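Local structure of AT5G66160 protein (Arabidopsis thaliana, 7BVW) at residues A[51-56]-A[69-74]; A[29-34]-A[55-60]. The protein probably acts as a sorting receptor that carries proteins to the storage vacuole, this piece being its zinc-binding RING-H2 domain, which functions as an E3 ubiquitin ligase. All blocks are in the same frame, centred on the assembly; numbering follows the deposited sequence.

Contact 1: residues A[51-56]-A[69-74]. With ZN (zinc ion), chain D; ZN (zinc ion), chain C.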
ATOM      1  N   HIS A  51       7.181  -1.540   1.186  1.00 22.29           N
ATOM      2  CA  HIS A  51       6.397  -0.858   2.210  1.00 19.68           C
ATOM      3  C   HIS A  51       4.940  -1.283   2.107  1.00 19.48           C
ATOM      4  O   HIS A  51       4.382  -1.359   1.008  1.00 18.45           O
ATOM      5  CB  HIS A  51       6.503   0.663   2.075  1.00 19.75           C
ATOM      6  CG  HIS A  51       7.883   1.194   2.302  1.00 19.58           C
ATOM      7  ND1 HIS A  51       8.610   1.819   1.313  1.00 19.65           N
ATOM      8  CD2 HIS A  51       8.672   1.191   3.402  1.00 20.16           C
ATOM      9  CE1 HIS A  51       9.785   2.183   1.794  1.00 22.53           C
ATOM     10  NE2 HIS A  51       9.848   1.813   3.061  1.00 22.59           N
ATOM     11  N   ALA A  52       4.328  -1.557   3.256  1.00 18.67           N
ATOM     12  CA  ALA A  52       2.950  -2.014   3.316  1.00 18.12           C
ATOM     13  C   ALA A  52       2.066  -0.966   3.978  1.00 15.77           C
ATOM     14  O   ALA A  52       2.521  -0.152   4.785  1.00 16.62           O
ATOM     15  CB  ALA A  52       2.844  -3.344   4.068  1.00 16.05           C
ATOM     16  N   PHE A  53       0.785  -0.997   3.616  1.00 17.01           N
ATOM     17  CA  PHE A  53      -0.181  -0.040   4.133  1.00 14.80           C
ATOM     18  C   PHE A  53      -1.523  -0.731   4.300  1.00 16.59           C
ATOM     19  O   PHE A  53      -1.737  -1.841   3.808  1.00 14.98           O
ATOM     20  CB  PHE A  53      -0.347   1.167   3.199  1.00 13.48           C
ATOM     21  CG  PHE A  53       0.946   1.818   2.797  1.00 15.12           C
ATOM     22  CD1 PHE A  53       1.663   1.354   1.706  1.00 15.28           C
ATOM     23  CD2 PHE A  53       1.432   2.909   3.495  1.00 14.72           C
ATOM     24  CE1 PHE A  53       2.849   1.956   1.332  1.00 16.61           C
ATOM     25  CE2 PHE A  53       2.617   3.513   3.123  1.00 16.15           C
ATOM     26  CZ  PHE A  53       3.327   3.037   2.039  1.00 15.61           C
ATOM     27  N   HIS A  54      -2.433  -0.056   4.999  1.00 14.02           N
ATOM     28  CA  HIS A  54      -3.845  -0.394   4.901  1.00 15.04           C
ATOM     29  C   HIS A  54      -4.251  -0.410   3.433  1.00 13.62           C
ATOM     30  O   HIS A  54      -3.896   0.495   2.672  1.00 12.65           O
ATOM     31  CB  HIS A  54      -4.694   0.622   5.677  1.00 14.95           C
ATOM     32  CG  HIS A  54      -4.732   0.387   7.155  1.00 14.52           C
ATOM     33  ND1 HIS A  54      -4.663   1.413   8.072  1.00 15.03           N
ATOM     34  CD2 HIS A  54      -4.856  -0.754   7.873  1.00 14.39           C
ATOM     35  CE1 HIS A  54      -4.730   0.913   9.293  1.00 16.59           C
ATOM     36  NE2 HIS A  54      -4.847  -0.401   9.200  1.00 15.65           N
ATOM     37  N   LEU A  55      -4.980  -1.455   3.035  1.00 13.39           N
ATOM     38  CA  LEU A  55      -5.397  -1.580   1.641  1.00 13.56           C
ATOM     39  C   LEU A  55      -6.193  -0.358   1.193  1.00 15.59           C
ATOM     40  O   LEU A  55      -5.930   0.211   0.128  1.00 16.12           O
ATOM     41  CB  LEU A  55      -6.211  -2.861   1.453  1.00 14.81           C
ATOM     42  CG  LEU A  55      -6.734  -3.169   0.045  1.00 15.05           C
ATOM     43  CD1 LEU A  55      -6.646  -4.661  -0.213  1.00 14.94           C
ATOM     44  CD2 LEU A  55      -8.172  -2.684  -0.147  1.00 15.33           C
ATOM     45  N   ASN A  56      -7.162   0.071   2.005  1.00 15.52           N
ATOM     46  CA  ASN A  56      -7.974   1.229   1.644  1.00 17.39           C
ATOM     47  C   ASN A  56      -7.145   2.506   1.602  1.00 16.50           C
ATOM     48  O   ASN A  56      -7.419   3.405   0.799  1.00 14.10           O
ATOM     49  CB  ASN A  56      -9.135   1.384   2.626  1.00 21.51           C
ATOM     50  CG  ASN A  56     -10.280   0.447   2.321  1.00 29.30           C
ATOM     51  OD1 ASN A  56     -10.445   0.000   1.187  1.00 32.38           O
ATOM     52  ND2 ASN A  56     -11.089   0.155   3.332  1.00 31.62           N
ATOM     53  N   CYS A  69       5.174   5.600  -3.949  1.00 15.76           N
ATOM     54  CA  CYS A  69       5.021   5.218  -2.552  1.00 14.83           C
ATOM     55  C   CYS A  69       5.062   6.464  -1.670  1.00 14.54           C
ATOM     56  O   CYS A  69       5.991   7.266  -1.779  1.00 17.49           O
ATOM     57  CB  CYS A  69       6.132   4.251  -2.147  1.00 15.11           C
ATOM     58  SG  CYS A  69       6.201   3.919  -0.373  1.00 15.84           S
ATOM     59  N   PRO A  70       4.070   6.662  -0.786  1.00 15.71           N
ATOM     60  CA  PRO A  70       4.074   7.862   0.067  1.00 19.37           C
ATOM     61  C   PRO A  70       5.150   7.864   1.146  1.00 25.43           C
ATOM     62  O   PRO A  70       5.267   8.860   1.871  1.00 25.88           O
ATOM     63  CB  PRO A  70       2.670   7.843   0.690  1.00 20.78           C
ATOM     64  CG  PRO A  70       2.258   6.410   0.645  1.00 16.53           C
ATOM     65  CD  PRO A  70       2.863   5.845  -0.603  1.00 16.82           C
ATOM     66  N   VAL A  71       5.945   6.801   1.278  1.00 26.01           N
ATOM     67  CA  VAL A  71       6.995   6.752   2.291  1.00 24.03           C
ATOM     68  C   VAL A  71       8.348   7.037   1.654  1.00 21.64           C
ATOM     69  O   VAL A  71       9.067   7.947   2.084  1.00 21.36           O
ATOM     70  CB  VAL A  71       7.006   5.394   3.015  1.00 24.49           C
ATOM     71  CG1 VAL A  71       8.187   5.320   3.973  1.00 24.44           C
ATOM     72  CG2 VAL A  71       5.692   5.180   3.752  1.00 21.08           C
ATOM     73  N   CYS A  72       8.707   6.266   0.627  1.00 20.07           N
ATOM     74  CA  CYS A  72      10.016   6.378  -0.001  1.00 18.73           C
ATOM     75  C   CYS A  72       9.966   6.994  -1.394  1.00 19.17           C
ATOM     76  O   CYS A  72      11.020   7.145  -2.024  1.00 19.13           O
ATOM     77  CB  CYS A  72      10.688   5.002  -0.071  1.00 21.04           C
ATOM     78  SG  CYS A  72       9.985   3.878  -1.296  1.00 20.19           S
ATOM     79  N   LYS A  73       8.776   7.342  -1.889  1.00 17.13           N
ATOM     80  CA  LYS A  73       8.588   8.028  -3.169  1.00 18.53           C
ATOM     81  C   LYS A  73       9.066   7.204  -4.361  1.00 19.75           C
ATOM     82  O   LYS A  73       9.365   7.760  -5.423  1.00 21.41           O
ATOM     83  CB  LYS A  73       9.262   9.407  -3.166  1.00 18.70           C
ATOM     84  CG  LYS A  73       8.569  10.419  -2.258  1.00 19.66           C
ATOM     85  N   HIS A  74       9.135   5.884  -4.212  1.00 22.15           N
ATOM     86  CA  HIS A  74       9.416   5.011  -5.344  1.00 23.68           C
ATOM     87  C   HIS A  74       8.306   5.134  -6.379  1.00 21.48           C
ATOM     88  O   HIS A  74       7.143   4.843  -6.091  1.00 20.56           O
ATOM     89  CB  HIS A  74       9.552   3.564  -4.871  1.00 26.49           C
ATOM     90  CG  HIS A  74       9.446   2.553  -5.971  1.00 29.99           C
ATOM     91  ND1 HIS A  74      10.528   2.158  -6.728  1.00 32.89           N
ATOM     92  CD2 HIS A  74       8.384   1.857  -6.441  1.00 31.01           C
ATOM     93  CE1 HIS A  74      10.137   1.258  -7.614  1.00 33.74           C
ATOM     94  NE2 HIS A  74       8.841   1.059  -7.462  1.00 32.21           N
TER
HETATM   95 ZN    ZN D 402       8.170   2.671  -0.469  1.00 20.98          ZN
HETATM   96 ZN    ZN C 401      -4.004   3.335   7.038  1.00 18.25          ZN
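His51 meets Cys69 and Cys72 around a zinc ion in a metal-centred contact, which ties the residue just before strand 52-54 to the Cys-Pro-Val-Cys loop that follows helix 55-65. The imidazole binds through ND1, 2.0 Å from the zinc, while SG of Cys69 and SG of Cys72 each take a further position; Cys49, outside both segments, supplies the fourth ligand. Round the His51 ring the loop wraps closely: Val71 places CG1 over one face, 4.1 Å from the ring centroid in a CH-pi contact, and Cys72 SG lies at the ring edge, in its plane. Val71 stands with CG1 anti to its backbone N (chi1 175°), a rotation that gives this branch to the histidine and turns the other, CG2, to the rim of Phe53, 3.6 Å from Phe53 CE2. At the tip of the phenyl ring, Phe53 CZ comes within 3.8 Å of Pro70 CG, and Cys69 SG sits at the ring edge, near its plane. Phe53 also packs against Ile58 of helix 55-65 and Leu47, so its ring belongs to the small hydrophobic core between the zinc sites. Two amides point at the sulfur of Cys69: Val71 N donates at 3.3 Å to Cys69 SG, and Cys72 N reaches Cys69 SG almost straight (173°) but from farther, 3.6 Å. Such N-H donors would probably offset part of the negative charge on a zinc-bound thiolate, and with the bond to zinc they fix the position of the sulfur beside both aromatic rings.

Contact 2: residues A[29-34]-A[55-60]. With ZN (zinc ion), chain C; ZN (zinc ion), chain E.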
ATOM      1  N   GLU A  29       4.206  -2.151  12.273  1.00 22.23           N
ATOM      2  CA  GLU A  29       3.233  -1.873  13.321  1.00 23.87           C
ATOM      3  C   GLU A  29       2.172  -0.856  12.927  1.00 20.33           C
ATOM      4  O   GLU A  29       1.051  -0.924  13.442  1.00 18.55           O
ATOM      5  CB  GLU A  29       3.949  -1.368  14.581  1.00 27.24           C
ATOM      6  CG  GLU A  29       5.151  -2.203  14.998  1.00 28.55           C
ATOM      7  CD  GLU A  29       4.755  -3.557  15.543  1.00 29.62           C
ATOM      8  OE1 GLU A  29       3.623  -3.678  16.055  1.00 27.96           O
ATOM      9  OE2 GLU A  29       5.570  -4.501  15.456  1.00 31.79           O
ATOM     10  N   THR A  30       2.485   0.081  12.035  1.00 16.26           N
ATOM     11  CA  THR A  30       1.627   1.237  11.823  1.00 19.03           C
ATOM     12  C   THR A  30       1.540   1.577  10.342  1.00 14.44           C
ATOM     13  O   THR A  30       2.527   1.462   9.611  1.00 15.79           O
ATOM     14  CB  THR A  30       2.153   2.449  12.608  1.00 21.45           C
ATOM     15  OG1 THR A  30       2.372   2.074  13.974  1.00 25.92           O
ATOM     16  CG2 THR A  30       1.165   3.604  12.564  1.00 20.66           C
ATOM     17  N   CYS A  31       0.353   1.991   9.909  1.00 15.85           N
ATOM     18  CA  CYS A  31       0.159   2.505   8.558  1.00 16.38           C
ATOM     19  C   CYS A  31       0.589   3.967   8.509  1.00 19.96           C
ATOM     20  O   CYS A  31       0.069   4.797   9.261  1.00 21.70           O
ATOM     21  CB  CYS A  31      -1.300   2.358   8.135  1.00 12.95           C
ATOM     22  SG  CYS A  31      -1.666   3.056   6.517  1.00 14.16           S
ATOM     23  N   ALA A  32       1.534   4.284   7.619  1.00 20.47           N
ATOM     24  CA  ALA A  32       2.056   5.644   7.532  1.00 18.59           C
ATOM     25  C   ALA A  32       1.050   6.626   6.946  1.00 19.46           C
ATOM     26  O   ALA A  32       1.210   7.838   7.123  1.00 17.28           O
ATOM     27  CB  ALA A  32       3.338   5.662   6.697  1.00 16.33           C
ATOM     28  N   ILE A  33       0.018   6.135   6.260  1.00 20.92           N
ATOM     29  CA  ILE A  33      -0.925   7.026   5.590  1.00 20.31           C
ATOM     30  C   ILE A  33      -1.952   7.577   6.573  1.00 19.41           C
ATOM     31  O   ILE A  33      -2.339   8.748   6.490  1.00 21.16           O
ATOM     32  CB  ILE A  33      -1.590   6.288   4.413  1.00 16.55           C
ATOM     33  CG1 ILE A  33      -0.544   5.950   3.345  1.00 15.35           C
ATOM     34  CG2 ILE A  33      -2.710   7.119   3.813  1.00 17.46           C
ATOM     35  CD1 ILE A  33      -1.119   5.306   2.103  1.00 14.37           C
ATOM     36  N   CYS A  34      -2.406   6.755   7.520  1.00 18.85           N
ATOM     37  CA  CYS A  34      -3.405   7.179   8.492  1.00 16.73           C
ATOM     38  C   CYS A  34      -2.880   7.236   9.921  1.00 17.20           C
ATOM     39  O   CYS A  34      -3.597   7.726  10.801  1.00 17.67           O
ATOM     40  CB  CYS A  34      -4.629   6.251   8.441  1.00 17.91           C
ATOM     41  SG  CYS A  34      -4.325   4.575   9.031  1.00 19.09           S
ATOM     42  N   LEU A  55      -4.980  -1.455   3.035  1.00 13.39           N
ATOM     43  CA  LEU A  55      -5.397  -1.580   1.641  1.00 13.56           C
ATOM     44  C   LEU A  55      -6.193  -0.358   1.193  1.00 15.59           C
ATOM     45  O   LEU A  55      -5.930   0.211   0.128  1.00 16.12           O
ATOM     46  CB  LEU A  55      -6.211  -2.861   1.453  1.00 14.81           C
ATOM     47  CG  LEU A  55      -6.734  -3.169   0.045  1.00 15.05           C
ATOM     48  CD1 LEU A  55      -6.646  -4.661  -0.213  1.00 14.94           C
ATOM     49  CD2 LEU A  55      -8.172  -2.684  -0.147  1.00 15.33           C
ATOM     50  N   ASN A  56      -7.162   0.071   2.005  1.00 15.52           N
ATOM     51  CA  ASN A  56      -7.974   1.229   1.644  1.00 17.39           C
ATOM     52  C   ASN A  56      -7.145   2.506   1.602  1.00 16.50           C
ATOM     53  O   ASN A  56      -7.419   3.405   0.799  1.00 14.10           O
ATOM     54  CB  ASN A  56      -9.135   1.384   2.626  1.00 21.51           C
ATOM     55  CG  ASN A  56     -10.280   0.447   2.321  1.00 29.30           C
ATOM     56  OD1 ASN A  56     -10.445   0.000   1.187  1.00 32.38           O
ATOM     57  ND2 ASN A  56     -11.089   0.155   3.332  1.00 31.62           N
ATOM     58  N   CYS A  57      -6.129   2.611   2.461  1.00 14.97           N
ATOM     59  CA  CYS A  57      -5.334   3.834   2.519  1.00 12.66           C
ATOM     60  C   CYS A  57      -4.473   3.996   1.272  1.00 15.81           C
ATOM     61  O   CYS A  57      -4.463   5.063   0.647  1.00 15.43           O
ATOM     62  CB  CYS A  57      -4.469   3.837   3.778  1.00 12.33           C
ATOM     63  SG  CYS A  57      -5.400   4.096   5.298  1.00 14.60           S
ATOM     64  N   ILE A  58      -3.741   2.946   0.890  1.00 13.08           N
ATOM     65  CA  ILE A  58      -2.842   3.055  -0.255  1.00 13.36           C
ATOM     66  C   ILE A  58      -3.627   3.097  -1.562  1.00 15.33           C
ATOM     67  O   ILE A  58      -3.205   3.757  -2.522  1.00 15.45           O
ATOM     68  CB  ILE A  58      -1.808   1.911  -0.239  1.00 12.51           C
ATOM     69  CG1 ILE A  58      -0.732   2.140  -1.305  1.00 12.79           C
ATOM     70  CG2 ILE A  58      -2.484   0.554  -0.428  1.00 12.95           C
ATOM     71  CD1 ILE A  58       0.050   3.426  -1.099  1.00 12.73           C
ATOM     72  N   ASP A  59      -4.773   2.411  -1.624  1.00 18.32           N
ATOM     73  CA  ASP A  59      -5.620   2.493  -2.810  1.00 19.69           C
ATOM     74  C   ASP A  59      -6.073   3.927  -3.051  1.00 19.30           C
ATOM     75  O   ASP A  59      -6.045   4.420  -4.184  1.00 20.05           O
ATOM     76  CB  ASP A  59      -6.827   1.566  -2.665  1.00 19.81           C
ATOM     77  CG  ASP A  59      -6.471   0.107  -2.866  1.00 22.71           C
ATOM     78  OD1 ASP A  59      -5.269  -0.200  -3.023  1.00 20.86           O
ATOM     79  OD2 ASP A  59      -7.396  -0.733  -2.873  1.00 24.17           O
ATOM     80  N   SER A  60      -6.481   4.614  -1.985  1.00 16.62           N
ATOM     81  CA  SER A  60      -6.886   6.009  -2.105  1.00 18.41           C
ATOM     82  C   SER A  60      -5.728   6.875  -2.580  1.00 17.03           C
ATOM     83  O   SER A  60      -5.900   7.742  -3.444  1.00 20.10           O
ATOM     84  CB  SER A  60      -7.417   6.511  -0.762  1.00 19.95           C
ATOM     85  OG  SER A  60      -7.402   7.927  -0.708  1.00 24.52           O
TER
HETATM   86 ZN    ZN C 401      -4.004   3.335   7.038  1.00 18.25          ZN
HETATM   87 ZN    ZN E 403       3.668  -5.399  17.084  0.50 28.88          ZN
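The knuckle at 31-34 lies against the first turns of helix 55-65, with Ile33 CA and Cys57 CA nearest at 6.2 Å. Cys57 joins the two: its SG binds a zinc ion at 2.4 Å, together with SG of Cys31 and SG of Cys34, and His54 completes the site. With SG anti to its own carbonyl carbon (chi1 -72°), Cys57 turns its sulfur to the metal, while its CB lies 3.7 Å from Ile33 CG2. The longer branch of Ile33 reaches over the helix backbone, its CD1 3.7 Å from Cys57 O and 3.9 Å from Ile58 CD1. Thus metal bonds and apolar packing act next to each other on the same residue, Cys57. An alanine in place of Ile33 would probably open a gap beside Ile58 and Phe53, leaving the knuckle held to the helix chiefly by zinc. At the far end of segment 29-34, Glu29 shares another zinc ion with His24. Within the fold, the loop after helix 21-27 packs onto helix 55-65, with Phe53 of strand 52-54 and Pro70 closing round Ile33, and Arg45 of strand 43-46 touching Ile58.

The two contacts lie with centres about 7 Å apart inside one RING domain, and they interleave along the chain: 29-34 comes first, then 51-56 running into 55-60, then 69-74. They share Leu55 and Asn56, where strand 52-54 passes into helix 55-65. His54, in the strand of contact 1, is the fourth ligand of the zinc in contact 2, so segment 51-56, with His51 just before the strand and His54 at its end, serves both metals. This is the cross-brace pattern of RING fingers, in which alternating ligand pairs build two sites. Between them, Phe53 CD2 touches Ile33 CG1 at 3.6 Å and Pro70 CD meets Ile58 CD1 at 3.7 Å, joining the sites into a single compact core.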